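Local structure of putative uncharacterized protein (Pseudomonas phage 201phi2-1, 3R4V) at residues Thr215-Ala220 / Val240-Pro245; Ala73-Ile78 / Thr103-Asp108; Thr19-Leu24 / Glu167-Ile172. The protein is a phage tubulin-like protein of undetermined role that holds guanosine-5'-diphosphate in a pocket. All blocks are in the same frame, centred on the assembly; numbering follows the deposited sequence.

Contact 1: Thr215-Ala220 / Val240-Pro245; sequences TTRKDA and VAFGTP
Two flat groups, the guanidinium of Arg-217 and the ring of Phe-242, lie with their planes only 13° apart, yet each is covered by aliphatic carbon. Over one face of the Phe-242 ring sits CG of Arg-217, 4.0 Å from the ring centroid, a CH-pi contact displaced toward CD2. Val-240 CG1 lies over one face of the guanidinium, off-centre toward its rim and 3.2 Å from Arg-217 NH1; the two side chains cross at about a right angle. Obliquely to the ring, Ala-220 CB reaches Phe-242 CZ at 3.7 Å. Arg-217 turns CG anti to the backbone N (chi1 171°) and stays extended to NE, which carries the guanidinium past the ring to the valine. Both segments belong to the C-terminal domain of the phage tubulin-like family: a short helix following strand 208-214 meets the loop between strands 228-233 and 247-252. Thr-216 is the N-cap of that helix, its OG1 accepting from Asp-219 N at 3.0 Å with an N-H...O angle of 160°. The polar end of Arg-217 is engaged by a salt bridge from NE to Glu-221, while His-266 stacks edge-to-face with Phe-242.

Contact 2: Ala73-Ile78 / Thr103-Asp108; sequences ALMDTI and TGQLAD
Met-75 and Gln-105 meet through the aliphatic parts of their side chains, where the two helices come closest: their CA atoms are 7.6 Å apart. The van der Waals contact has two levels. Met-75 CG packs against Gln-105 CG at 3.6 Å, and further along the methionine its SD lies 3.6 Å from Gln-105 CB. The terminal CE also touches Gln-105 CB, so the methionine crosses the CB-CG part of the glutamine at an oblique angle. Bends at chi2 (-49°) and chi3 (-57°) curl the thioether and bring SD and CE back against the same neighbour. A second, looser apolar contact runs from Met-75 CE to CD2 of Leu-106, the next residue along the helix, at 4.2 Å. With 144 Å² buried in total, the interface is small, and all the contacts between the segments are van der Waals.

Hydrogen bonding here is confined to the individual segments. Leu-74 O accepts from both Thr-77 N and Thr-77 OG1; the hydroxyl bond, 2.8 Å long, lies in the carbonyl plane. Backbone bonds such as Asp-108 N to Gly-104 O continue the second helix.

The contact joins helix 71-76 to the last turns of helix 95-108, packed against the parallel part of the sheet, an arrangement consistent with the nucleotide-binding domain of tubulin-like proteins. Leu-106 also packs on Tyr-84 and Val-86 of strand 84-89 and on Ile-8 of strand 6-10, while Ile-78, further along the first segment, rests on those two strands and on Phe-31 of strand 28-32.

Contact 3: Thr19-Leu24 / Glu167-Ile172; sequences TKLVDL and EIAEKI
Lys-20 opens the contact with its base: CB lies 3.9 Å from Ala-169 CB, and these two residues form the nearest pair of CA atoms, 6.5 Å apart. Beyond CB the lysine leaves the interface. Its chain is extended as far as CE, with a bend at chi4 (-53°) that turns NZ, which is held by salt bridges to Glu-162 and Asp-166, both earlier on helix 161-178. One residue thus joins the same helix in two ways, by apolar packing at Ala-169 and by charge about a turn and more before it.

Leu-21 follows and divides its two methyl groups between two residues of the helix, Ala-169 and Ile-172. CD2 sits 4.2 Å from Ala-169 CB and close to the carbonyl oxygen of the same residue, whereas CD1 meets Ile-172 CD1 at 3.8 Å and also its CG2 at 3.9 Å. The branched end of the leucine therefore spans the i and i+3 positions of the helix, with its side chain running oblique to that of the isoleucine. Ala-169 CB thus touches both Lys-20 CB and Leu-21 CD2.

Further on, the chain enters a 3-10 turn, marked by the bond from Leu-24 N to Leu-21 O. Asp-23, within it, forms a salt bridge from OD1 to Arg-173, a further charged tie to the same helix.

The contact thereby joins the loop after helix 11-18 to helix 161-178, consistent with the helix-covered parallel sheet of tubulin-like nucleotide-binding domains. On the sheet side, Leu-21 and Ile-172 both touch Phe-9 of strand 6-10, Ile-172 and Leu-24 reach Leu-7 of that strand, and Ile-172 also packs on Phe-116 of strand 113-119.

How the contacts relate
Contacts 2 and 3 both pack against the parallel part of the sheet, sharing strand 6-10, whereas contact 1, in the C-terminal domain, packs on antiparallel strands 264-270 and 228-233 of the same sheet. Contact 3 spans the longest separation, with 142 residues between its segments, and both segments of contact 2 fall within that span; their centres are 22 Å apart and their nearest atoms about 12 Å. Contact 1 follows both in sequence: its centre is 25 Å from that of contact 3 and 34 Å from that of contact 2, although its nearest atoms come within about 9 Å of contact 3. In contact 3 the Lys-20 side chain is about 8 Å from the bound guanosine-5'-diphosphate, too far to touch it.

Contact 1: Thr215-Ala220 / Val240-Pro245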
ATOM      1  N   THR A 215      10.876  13.605  -8.589  1.00 25.95           N
ATOM      2  CA  THR A 215      11.609  14.789  -8.173  1.00 26.40           C
ATOM      3  C   THR A 215      12.117  15.638  -9.330  1.00 26.68           C
ATOM      4  O   THR A 215      12.933  16.539  -9.125  1.00 31.63           O
ATOM      5  CB  THR A 215      12.788  14.417  -7.271  1.00 28.40           C
ATOM      6  OG1 THR A 215      13.618  13.472  -7.957  1.00 33.32           O
ATOM      7  CG2 THR A 215      12.291  13.812  -5.981  1.00 30.95           C
ATOM      8  N   THR A 216      11.639  15.359 -10.542  1.00 25.98           N
ATOM      9  CA  THR A 216      11.934  16.215 -11.697  1.00 25.48           C
ATOM     10  C   THR A 216      10.674  16.476 -12.510  1.00 27.64           C
ATOM     11  O   THR A 216       9.708  15.712 -12.448  1.00 31.42           O
ATOM     12  CB  THR A 216      12.942  15.589 -12.675  1.00 30.17           C
ATOM     13  OG1 THR A 216      12.403  14.362 -13.182  1.00 28.08           O
ATOM     14  CG2 THR A 216      14.291  15.334 -12.000  1.00 34.73           C
ATOM     15  N   ARG A 217      10.697  17.545 -13.292  1.00 28.08           N
ATOM     16  CA  ARG A 217       9.584  17.818 -14.190  1.00 27.02           C
ATOM     17  C   ARG A 217       9.504  16.706 -15.227  1.00 31.48           C
ATOM     18  O   ARG A 217       8.427  16.217 -15.533  1.00 33.43           O
ATOM     19  CB  ARG A 217       9.748  19.176 -14.865  1.00 34.83           C
ATOM     20  CG  ARG A 217       8.744  19.449 -15.971  1.00 39.99           C
ATOM     21  CD  ARG A 217       9.054  20.758 -16.690  1.00 51.99           C
ATOM     22  NE  ARG A 217       8.321  20.865 -17.947  1.00 60.23           N
ATOM     23  CZ  ARG A 217       8.352  21.928 -18.741  1.00 70.36           C
ATOM     24  NH1 ARG A 217       9.081  22.985 -18.410  1.00 72.39           N
ATOM     25  NH2 ARG A 217       7.651  21.933 -19.868  1.00 72.73           N
ATOM     26  N   LYS A 218      10.661  16.304 -15.749  1.00 28.12           N
ATOM     27  CA  LYS A 218      10.746  15.329 -16.836  1.00 33.41           C
ATOM     28  C   LYS A 218      10.095  13.995 -16.472  1.00 32.59           C
ATOM     29  O   LYS A 218       9.315  13.449 -17.250  1.00 35.63           O
ATOM     30  CB  LYS A 218      12.208  15.088 -17.217  1.00 36.89           C
ATOM     31  CG  LYS A 218      12.422  14.516 -18.610  1.00 51.61           C
ATOM     32  CD  LYS A 218      12.320  15.603 -19.669  1.00 66.71           C
ATOM     33  CE  LYS A 218      12.684  15.073 -21.048  1.00 79.36           C
ATOM     34  NZ  LYS A 218      11.761  13.990 -21.496  1.00 84.44           N
ATOM     35  N   ASP A 219      10.437  13.475 -15.297  1.00 27.38           N
ATOM     36  CA  ASP A 219       9.881  12.222 -14.807  1.00 29.11           C
ATOM     37  C   ASP A 219       8.378  12.349 -14.581  1.00 30.86           C
ATOM     38  O   ASP A 219       7.622  11.416 -14.851  1.00 30.69           O
ATOM     39  CB  ASP A 219      10.547  11.812 -13.480  1.00 33.02           C
ATOM     40  CG  ASP A 219      12.008  11.404 -13.644  1.00 40.50           C
ATOM     41  OD1 ASP A 219      12.314  10.685 -14.617  1.00 38.89           O
ATOM     42  OD2 ASP A 219      12.846  11.796 -12.792  1.00 35.73           O
ATOM     43  N   ALA A 220       7.950  13.492 -14.055  1.00 25.59           N
ATOM     44  CA  ALA A 220       6.534  13.680 -13.750  1.00 25.85           C
ATOM     45  C   ALA A 220       5.722  13.785 -15.038  1.00 33.66           C
ATOM     46  O   ALA A 220       4.617  13.237 -15.117  1.00 27.57           O
ATOM     47  CB  ALA A 220       6.319  14.908 -12.870  1.00 23.40           C
ATOM     48  N   VAL A 240       6.494  25.368 -13.378  1.00 51.46           N
ATOM     49  CA  VAL A 240       6.047  25.239 -14.758  1.00 54.81           C
ATOM     50  C   VAL A 240       4.781  24.392 -14.817  1.00 49.81           C
ATOM     51  O   VAL A 240       4.761  23.259 -14.337  1.00 50.68           O
ATOM     52  CB  VAL A 240       7.126  24.595 -15.645  1.00 58.78           C
ATOM     53  CG1 VAL A 240       6.542  24.213 -16.994  1.00 67.62           C
ATOM     54  CG2 VAL A 240       8.307  25.540 -15.812  1.00 57.39           C
ATOM     55  N   ALA A 241       3.721  24.950 -15.392  1.00 46.99           N
ATOM     56  CA  ALA A 241       2.456  24.236 -15.493  1.00 42.94           C
ATOM     57  C   ALA A 241       2.513  23.211 -16.617  1.00 50.00           C
ATOM     58  O   ALA A 241       2.013  23.453 -17.712  1.00 60.76           O
ATOM     59  CB  ALA A 241       1.311  25.217 -15.723  1.00 44.68           C
ATOM     60  N   PHE A 242       3.119  22.063 -16.340  1.00 49.21           N
ATOM     61  CA  PHE A 242       3.334  21.044 -17.361  1.00 48.42           C
ATOM     62  C   PHE A 242       2.280  19.944 -17.288  1.00 46.92           C
ATOM     63  O   PHE A 242       1.490  19.888 -16.345  1.00 50.33           O
ATOM     64  CB  PHE A 242       4.714  20.420 -17.182  1.00 45.29           C
ATOM     65  CG  PHE A 242       4.882  19.703 -15.875  1.00 46.19           C
ATOM     66  CD1 PHE A 242       4.438  18.403 -15.723  1.00 40.78           C
ATOM     67  CD2 PHE A 242       5.481  20.332 -14.796  1.00 48.56           C
ATOM     68  CE1 PHE A 242       4.591  17.742 -14.523  1.00 43.71           C
ATOM     69  CE2 PHE A 242       5.634  19.675 -13.590  1.00 45.66           C
ATOM     70  CZ  PHE A 242       5.188  18.378 -13.455  1.00 39.04           C
ATOM     71  N   GLY A 243       2.283  19.064 -18.284  1.00 42.85           N
ATOM     72  CA  GLY A 243       1.379  17.928 -18.298  1.00 39.58           C
ATOM     73  C   GLY A 243      -0.046  18.272 -18.692  1.00 39.59           C
ATOM     74  O   GLY A 243      -0.360  19.434 -18.970  1.00 41.58           O
ATOM     75  N   THR A 244      -0.906  17.254 -18.709  1.00 40.01           N
ATOM     76  CA  THR A 244      -2.320  17.398 -19.053  1.00 42.42           C
ATOM     77  C   THR A 244      -3.291  16.821 -18.003  1.00 35.89           C
ATOM     78  O   THR A 244      -4.327  16.254 -18.355  1.00 34.59           O
ATOM     79  CB  THR A 244      -2.621  16.707 -20.399  1.00 55.58           C
ATOM     80  OG1 THR A 244      -1.918  15.459 -20.457  1.00 59.53           O
ATOM     81  CG2 THR A 244      -2.181  17.578 -21.559  1.00 57.74           C
ATOM     82  N   PRO A 245      -2.968  16.960 -16.709  1.00 30.77           N
ATOM     83  CA  PRO A 245      -3.903  16.399 -15.731  1.00 27.78           C
ATOM     84  C   PRO A 245      -5.214  17.174 -15.702  1.00 29.14           C
ATOM     85  O   PRO A 245      -5.270  18.324 -16.144  1.00 32.50           O
ATOM     86  CB  PRO A 245      -3.169  16.594 -14.408  1.00 27.84           C
ATOM     87  CG  PRO A 245      -2.319  17.787 -14.635  1.00 35.44           C
ATOM     88  CD  PRO A 245      -1.870  17.696 -16.062  1.00 33.99           C
TER

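Contact 2: Ala73-Ile78 / Thr103-Asp108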
ATOM      1  N   ALA A  73     -13.093  -2.210  16.703  1.00 34.63           N
ATOM      2  CA  ALA A  73     -12.199  -2.002  17.836  1.00 41.22           C
ATOM      3  C   ALA A  73     -10.860  -1.404  17.402  1.00 39.76           C
ATOM      4  O   ALA A  73     -10.312  -0.546  18.099  1.00 40.62           O
ATOM      5  CB  ALA A  73     -11.984  -3.301  18.606  1.00 41.58           C
ATOM      6  N   LEU A  74     -10.333  -1.849  16.260  1.00 35.41           N
ATOM      7  CA  LEU A  74      -9.074  -1.293  15.758  1.00 38.37           C
ATOM      8  C   LEU A  74      -9.244   0.168  15.368  1.00 35.96           C
ATOM      9  O   LEU A  74      -8.358   0.984  15.615  1.00 34.11           O
ATOM     10  CB  LEU A  74      -8.520  -2.089  14.569  1.00 33.56           C
ATOM     11  CG  LEU A  74      -8.222  -3.566  14.827  1.00 38.53           C
ATOM     12  CD1 LEU A  74      -7.439  -4.178  13.673  1.00 36.73           C
ATOM     13  CD2 LEU A  74      -7.476  -3.747  16.140  1.00 43.69           C
ATOM     14  N   MET A  75     -10.389   0.494  14.774  1.00 34.55           N
ATOM     15  CA  MET A  75     -10.630   1.840  14.269  1.00 32.03           C
ATOM     16  C   MET A  75     -10.733   2.861  15.404  1.00 29.14           C
ATOM     17  O   MET A  75     -10.381   4.023  15.229  1.00 33.11           O
ATOM     18  CB  MET A  75     -11.878   1.891  13.378  1.00 29.04           C
ATOM     19  CG  MET A  75     -11.767   1.079  12.068  1.00 26.36           C
ATOM     20  SD  MET A  75     -10.261   1.398  11.126  1.00 29.34           S
ATOM     21  CE  MET A  75     -10.380   3.167  10.886  1.00 27.27           C
ATOM     22  N   ASP A  76     -11.214   2.427  16.565  1.00 36.35           N
ATOM     23  CA  ASP A  76     -11.310   3.325  17.714  1.00 42.25           C
ATOM     24  C   ASP A  76      -9.944   3.793  18.205  1.00 40.66           C
ATOM     25  O   ASP A  76      -9.837   4.833  18.854  1.00 48.83           O
ATOM     26  CB  ASP A  76     -12.092   2.681  18.862  1.00 54.14           C
ATOM     27  CG  ASP A  76     -13.593   2.786  18.670  1.00 70.46           C
ATOM     28  OD1 ASP A  76     -14.045   3.765  18.038  1.00 75.74           O
ATOM     29  OD2 ASP A  76     -14.320   1.889  19.149  1.00 75.93           O
ATOM     30  N   THR A  77      -8.901   3.033  17.897  1.00 40.12           N
ATOM     31  CA  THR A  77      -7.555   3.431  18.287  1.00 40.74           C
ATOM     32  C   THR A  77      -6.903   4.345  17.250  1.00 36.68           C
ATOM     33  O   THR A  77      -5.783   4.805  17.444  1.00 36.95           O
ATOM     34  CB  THR A  77      -6.637   2.215  18.521  1.00 38.70           C
ATOM     35  OG1 THR A  77      -6.228   1.671  17.262  1.00 35.38           O
ATOM     36  CG2 THR A  77      -7.350   1.139  19.349  1.00 41.08           C
ATOM     37  N   ILE A  78      -7.592   4.608  16.146  1.00 32.39           N
ATOM     38  CA  ILE A  78      -7.014   5.454  15.101  1.00 29.80           C
ATOM     39  C   ILE A  78      -7.678   6.819  15.136  1.00 32.72           C
ATOM     40  O   ILE A  78      -8.851   6.952  14.812  1.00 38.39           O
ATOM     41  CB  ILE A  78      -7.151   4.813  13.696  1.00 30.25           C
ATOM     42  CG1 ILE A  78      -6.460   3.444  13.669  1.00 30.04           C
ATOM     43  CG2 ILE A  78      -6.581   5.745  12.618  1.00 22.62           C
ATOM     44  CD1 ILE A  78      -6.718   2.636  12.391  1.00 25.80           C
ATOM     45  N   THR A 103      -8.780   0.419   5.290  1.00 20.90           N
ATOM     46  CA  THR A 103      -8.924   1.339   4.158  1.00 16.77           C
ATOM     47  C   THR A 103     -10.407   1.595   3.888  1.00 18.09           C
ATOM     48  O   THR A 103     -10.827   2.736   3.693  1.00 23.10           O
ATOM     49  CB  THR A 103      -8.245   0.776   2.906  1.00 19.49           C
ATOM     50  OG1 THR A 103      -6.838   0.661   3.153  1.00 20.89           O
ATOM     51  CG2 THR A 103      -8.459   1.693   1.705  1.00 22.15           C
ATOM     52  N   GLY A 104     -11.199   0.529   3.874  1.00 17.24           N
ATOM     53  CA  GLY A 104     -12.642   0.668   3.745  1.00 18.67           C
ATOM     54  C   GLY A 104     -13.216   1.577   4.817  1.00 24.21           C
ATOM     55  O   GLY A 104     -14.074   2.412   4.539  1.00 20.83           O
ATOM     56  N   GLN A 105     -12.743   1.415   6.049  1.00 23.40           N
ATOM     57  CA  GLN A 105     -13.215   2.254   7.154  1.00 24.75           C
ATOM     58  C   GLN A 105     -12.812   3.719   6.951  1.00 24.32           C
ATOM     59  O   GLN A 105     -13.577   4.645   7.270  1.00 23.23           O
ATOM     60  CB  GLN A 105     -12.675   1.731   8.485  1.00 22.37           C
ATOM     61  CG  GLN A 105     -13.192   0.343   8.856  1.00 24.72           C
ATOM     62  CD  GLN A 105     -14.696   0.311   9.024  1.00 32.35           C
ATOM     63  OE1 GLN A 105     -15.273   1.126   9.748  1.00 36.47           O
ATOM     64  NE2 GLN A 105     -15.343  -0.625   8.345  1.00 39.47           N
ATOM     65  N   LEU A 106     -11.609   3.936   6.438  1.00 22.37           N
ATOM     66  CA  LEU A 106     -11.167   5.301   6.155  1.00 24.29           C
ATOM     67  C   LEU A 106     -12.042   5.931   5.071  1.00 23.76           C
ATOM     68  O   LEU A 106     -12.361   7.118   5.131  1.00 24.52           O
ATOM     69  CB  LEU A 106      -9.693   5.331   5.734  1.00 20.20           C
ATOM     70  CG  LEU A 106      -8.681   4.891   6.787  1.00 18.45           C
ATOM     71  CD1 LEU A 106      -7.281   4.933   6.182  1.00 21.22           C
ATOM     72  CD2 LEU A 106      -8.759   5.810   7.995  1.00 20.52           C
ATOM     73  N   ALA A 107     -12.412   5.149   4.060  1.00 23.00           N
ATOM     74  CA  ALA A 107     -13.339   5.658   3.052  1.00 21.19           C
ATOM     75  C   ALA A 107     -14.670   6.074   3.705  1.00 26.62           C
ATOM     76  O   ALA A 107     -15.231   7.109   3.362  1.00 28.19           O
ATOM     77  CB  ALA A 107     -13.564   4.624   1.932  1.00 18.70           C
ATOM     78  N   ASP A 108     -15.169   5.280   4.654  1.00 23.07           N
ATOM     79  CA  ASP A 108     -16.409   5.637   5.347  1.00 29.74           C
ATOM     80  C   ASP A 108     -16.269   6.947   6.142  1.00 33.86           C
ATOM     81  O   ASP A 108     -17.253   7.662   6.327  1.00 37.60           O
ATOM     82  CB  ASP A 108     -16.902   4.502   6.261  1.00 31.34           C
ATOM     83  CG  ASP A 108     -17.442   3.296   5.488  1.00 29.58           C
ATOM     84  OD1 ASP A 108     -17.668   3.387   4.262  1.00 31.73           O
ATOM     85  OD2 ASP A 108     -17.671   2.243   6.126  1.00 41.17           O
TER

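Contact 3: Thr19-Leu24 / Glu167-Ile172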
ATOM      1  N   THR A  19       9.512   0.295  11.305  1.00 32.24           N
ATOM      2  CA  THR A  19      10.735   0.428  12.103  1.00 32.73           C
ATOM      3  C   THR A  19      11.591   1.600  11.609  1.00 30.76           C
ATOM      4  O   THR A  19      12.400   2.155  12.350  1.00 37.34           O
ATOM      5  CB  THR A  19      11.587  -0.865  12.109  1.00 37.82           C
ATOM      6  OG1 THR A  19      12.130  -1.102  10.805  1.00 38.69           O
ATOM      7  CG2 THR A  19      10.750  -2.068  12.546  1.00 37.07           C
ATOM      8  N   LYS A  20      11.399   1.979  10.353  1.00 34.11           N
ATOM      9  CA  LYS A  20      12.219   3.023   9.760  1.00 40.87           C
ATOM     10  C   LYS A  20      11.599   4.392   9.978  1.00 41.30           C
ATOM     11  O   LYS A  20      12.200   5.419   9.657  1.00 44.43           O
ATOM     12  CB  LYS A  20      12.429   2.733   8.274  1.00 42.81           C
ATOM     13  CG  LYS A  20      13.053   1.370   8.056  1.00 45.72           C
ATOM     14  CD  LYS A  20      13.362   1.095   6.606  1.00 46.38           C
ATOM     15  CE  LYS A  20      14.197  -0.170   6.496  1.00 53.94           C
ATOM     16  NZ  LYS A  20      15.405  -0.089   7.364  1.00 57.93           N
ATOM     17  N   LEU A  21      10.401   4.397  10.551  1.00 37.90           N
ATOM     18  CA  LEU A  21       9.652   5.625  10.757  1.00 37.76           C
ATOM     19  C   LEU A  21       9.285   5.871  12.221  1.00 37.76           C
ATOM     20  O   LEU A  21       8.381   6.660  12.512  1.00 35.93           O
ATOM     21  CB  LEU A  21       8.393   5.612   9.885  1.00 30.27           C
ATOM     22  CG  LEU A  21       8.663   5.522   8.379  1.00 28.42           C
ATOM     23  CD1 LEU A  21       7.421   5.107   7.578  1.00 28.05           C
ATOM     24  CD2 LEU A  21       9.212   6.855   7.876  1.00 31.29           C
ATOM     25  N   VAL A  22       9.990   5.215  13.145  1.00 36.43           N
ATOM     26  CA  VAL A  22       9.647   5.317  14.560  1.00 38.02           C
ATOM     27  C   VAL A  22       9.815   6.733  15.103  1.00 42.12           C
ATOM     28  O   VAL A  22       9.230   7.087  16.127  1.00 45.23           O
ATOM     29  CB  VAL A  22      10.438   4.317  15.432  1.00 44.02           C
ATOM     30  CG1 VAL A  22       9.992   2.889  15.143  1.00 43.16           C
ATOM     31  CG2 VAL A  22      11.944   4.487  15.229  1.00 49.52           C
ATOM     32  N   ASP A  23      10.603   7.550  14.411  1.00 43.16           N
ATOM     33  CA  ASP A  23      10.786   8.927  14.837  1.00 47.44           C
ATOM     34  C   ASP A  23       9.481   9.717  14.748  1.00 48.36           C
ATOM     35  O   ASP A  23       9.370  10.797  15.328  1.00 47.03           O
ATOM     36  CB  ASP A  23      11.884   9.602  14.012  1.00 48.95           C
ATOM     37  CG  ASP A  23      11.627   9.504  12.523  1.00 52.22           C
ATOM     38  OD1 ASP A  23      11.877   8.423  11.942  1.00 48.49           O
ATOM     39  OD2 ASP A  23      11.172  10.508  11.938  1.00 50.85           O
ATOM     40  N   LEU A  24       8.499   9.181  14.022  1.00 39.39           N
ATOM     41  CA  LEU A  24       7.192   9.830  13.896  1.00 42.11           C
ATOM     42  C   LEU A  24       6.267   9.496  15.067  1.00 40.83           C
ATOM     43  O   LEU A  24       5.194  10.080  15.210  1.00 45.53           O
ATOM     44  CB  LEU A  24       6.524   9.464  12.566  1.00 36.37           C
ATOM     45  CG  LEU A  24       7.294   9.913  11.323  1.00 40.36           C
ATOM     46  CD1 LEU A  24       6.519   9.572  10.049  1.00 38.14           C
ATOM     47  CD2 LEU A  24       7.606  11.405  11.402  1.00 40.30           C
ATOM     48  N   GLU A 167      13.267   2.373   0.409  1.00 33.60           N
ATOM     49  CA  GLU A 167      12.670   3.210  -0.626  1.00 31.44           C
ATOM     50  C   GLU A 167      11.259   3.615  -0.222  1.00 30.20           C
ATOM     51  O   GLU A 167      10.840   4.751  -0.424  1.00 25.61           O
ATOM     52  CB  GLU A 167      12.617   2.473  -1.963  1.00 33.51           C
ATOM     53  CG  GLU A 167      11.576   3.050  -2.917  1.00 39.31           C
ATOM     54  CD  GLU A 167      11.428   2.241  -4.189  1.00 49.30           C
ATOM     55  OE1 GLU A 167      10.307   2.207  -4.749  1.00 47.32           O
ATOM     56  OE2 GLU A 167      12.430   1.644  -4.632  1.00 48.26           O
ATOM     57  N   ILE A 168      10.521   2.687   0.365  1.00 23.10           N
ATOM     58  CA  ILE A 168       9.149   2.991   0.733  1.00 19.50           C
ATOM     59  C   ILE A 168       9.131   4.034   1.842  1.00 25.14           C
ATOM     60  O   ILE A 168       8.378   4.992   1.788  1.00 26.17           O
ATOM     61  CB  ILE A 168       8.370   1.734   1.160  1.00 22.09           C
ATOM     62  CG1 ILE A 168       8.145   0.831  -0.058  1.00 28.41           C
ATOM     63  CG2 ILE A 168       7.031   2.129   1.785  1.00 19.16           C
ATOM     64  CD1 ILE A 168       7.498  -0.527   0.265  1.00 30.67           C
ATOM     65  N   ALA A 169       9.975   3.861   2.849  1.00 22.07           N
ATOM     66  CA  ALA A 169      10.012   4.827   3.940  1.00 22.26           C
ATOM     67  C   ALA A 169      10.356   6.229   3.429  1.00 24.54           C
ATOM     68  O   ALA A 169       9.804   7.221   3.908  1.00 28.22           O
ATOM     69  CB  ALA A 169      10.996   4.399   5.022  1.00 25.75           C
ATOM     70  N   GLU A 170      11.260   6.316   2.464  0.58 27.02           N
ATOM     71  CA  GLU A 170      11.654   7.630   1.942  0.58 29.93           C
ATOM     72  C   GLU A 170      10.516   8.284   1.162  0.58 27.02           C
ATOM     73  O   GLU A 170      10.369   9.510   1.175  0.58 25.71           O
ATOM     74  CB  GLU A 170      12.922   7.544   1.097  0.58 37.17           C
ATOM     75  CG  GLU A 170      14.198   7.394   1.921  0.58 50.02           C
ATOM     76  CD  GLU A 170      14.493   8.618   2.776  0.58 58.27           C
ATOM     77  OE1 GLU A 170      14.187   9.746   2.334  0.58 60.59           O
ATOM     78  OE2 GLU A 170      15.028   8.451   3.892  0.58 61.18           O
ATOM     79  N   LYS A 171       9.709   7.470   0.485  1.00 22.22           N
ATOM     80  CA  LYS A 171       8.529   7.995  -0.198  1.00 21.88           C
ATOM     81  C   LYS A 171       7.464   8.438   0.794  1.00 22.48           C
ATOM     82  O   LYS A 171       6.819   9.469   0.600  1.00 26.08           O
ATOM     83  CB  LYS A 171       7.937   6.959  -1.152  1.00 25.23           C
ATOM     84  CG  LYS A 171       8.774   6.671  -2.386  1.00 34.92           C
ATOM     85  CD  LYS A 171       8.181   5.456  -3.095  1.00 40.42           C
ATOM     86  CE  LYS A 171       8.793   5.190  -4.450  1.00 47.39           C
ATOM     87  NZ  LYS A 171       8.114   3.999  -5.063  1.00 37.79           N
ATOM     88  N   ILE A 172       7.278   7.659   1.861  1.00 20.33           N
ATOM     89  CA  ILE A 172       6.317   8.022   2.890  1.00 19.05           C
ATOM     90  C   ILE A 172       6.668   9.376   3.503  1.00 22.06           C
ATOM     91  O   ILE A 172       5.796  10.205   3.730  1.00 22.94           O
ATOM     92  CB  ILE A 172       6.223   6.946   3.979  1.00 21.14           C
ATOM     93  CG1 ILE A 172       5.568   5.696   3.382  1.00 23.03           C
ATOM     94  CG2 ILE A 172       5.396   7.456   5.148  1.00 24.18           C
ATOM     95  CD1 ILE A 172       5.421   4.550   4.352  1.00 27.36           C
TER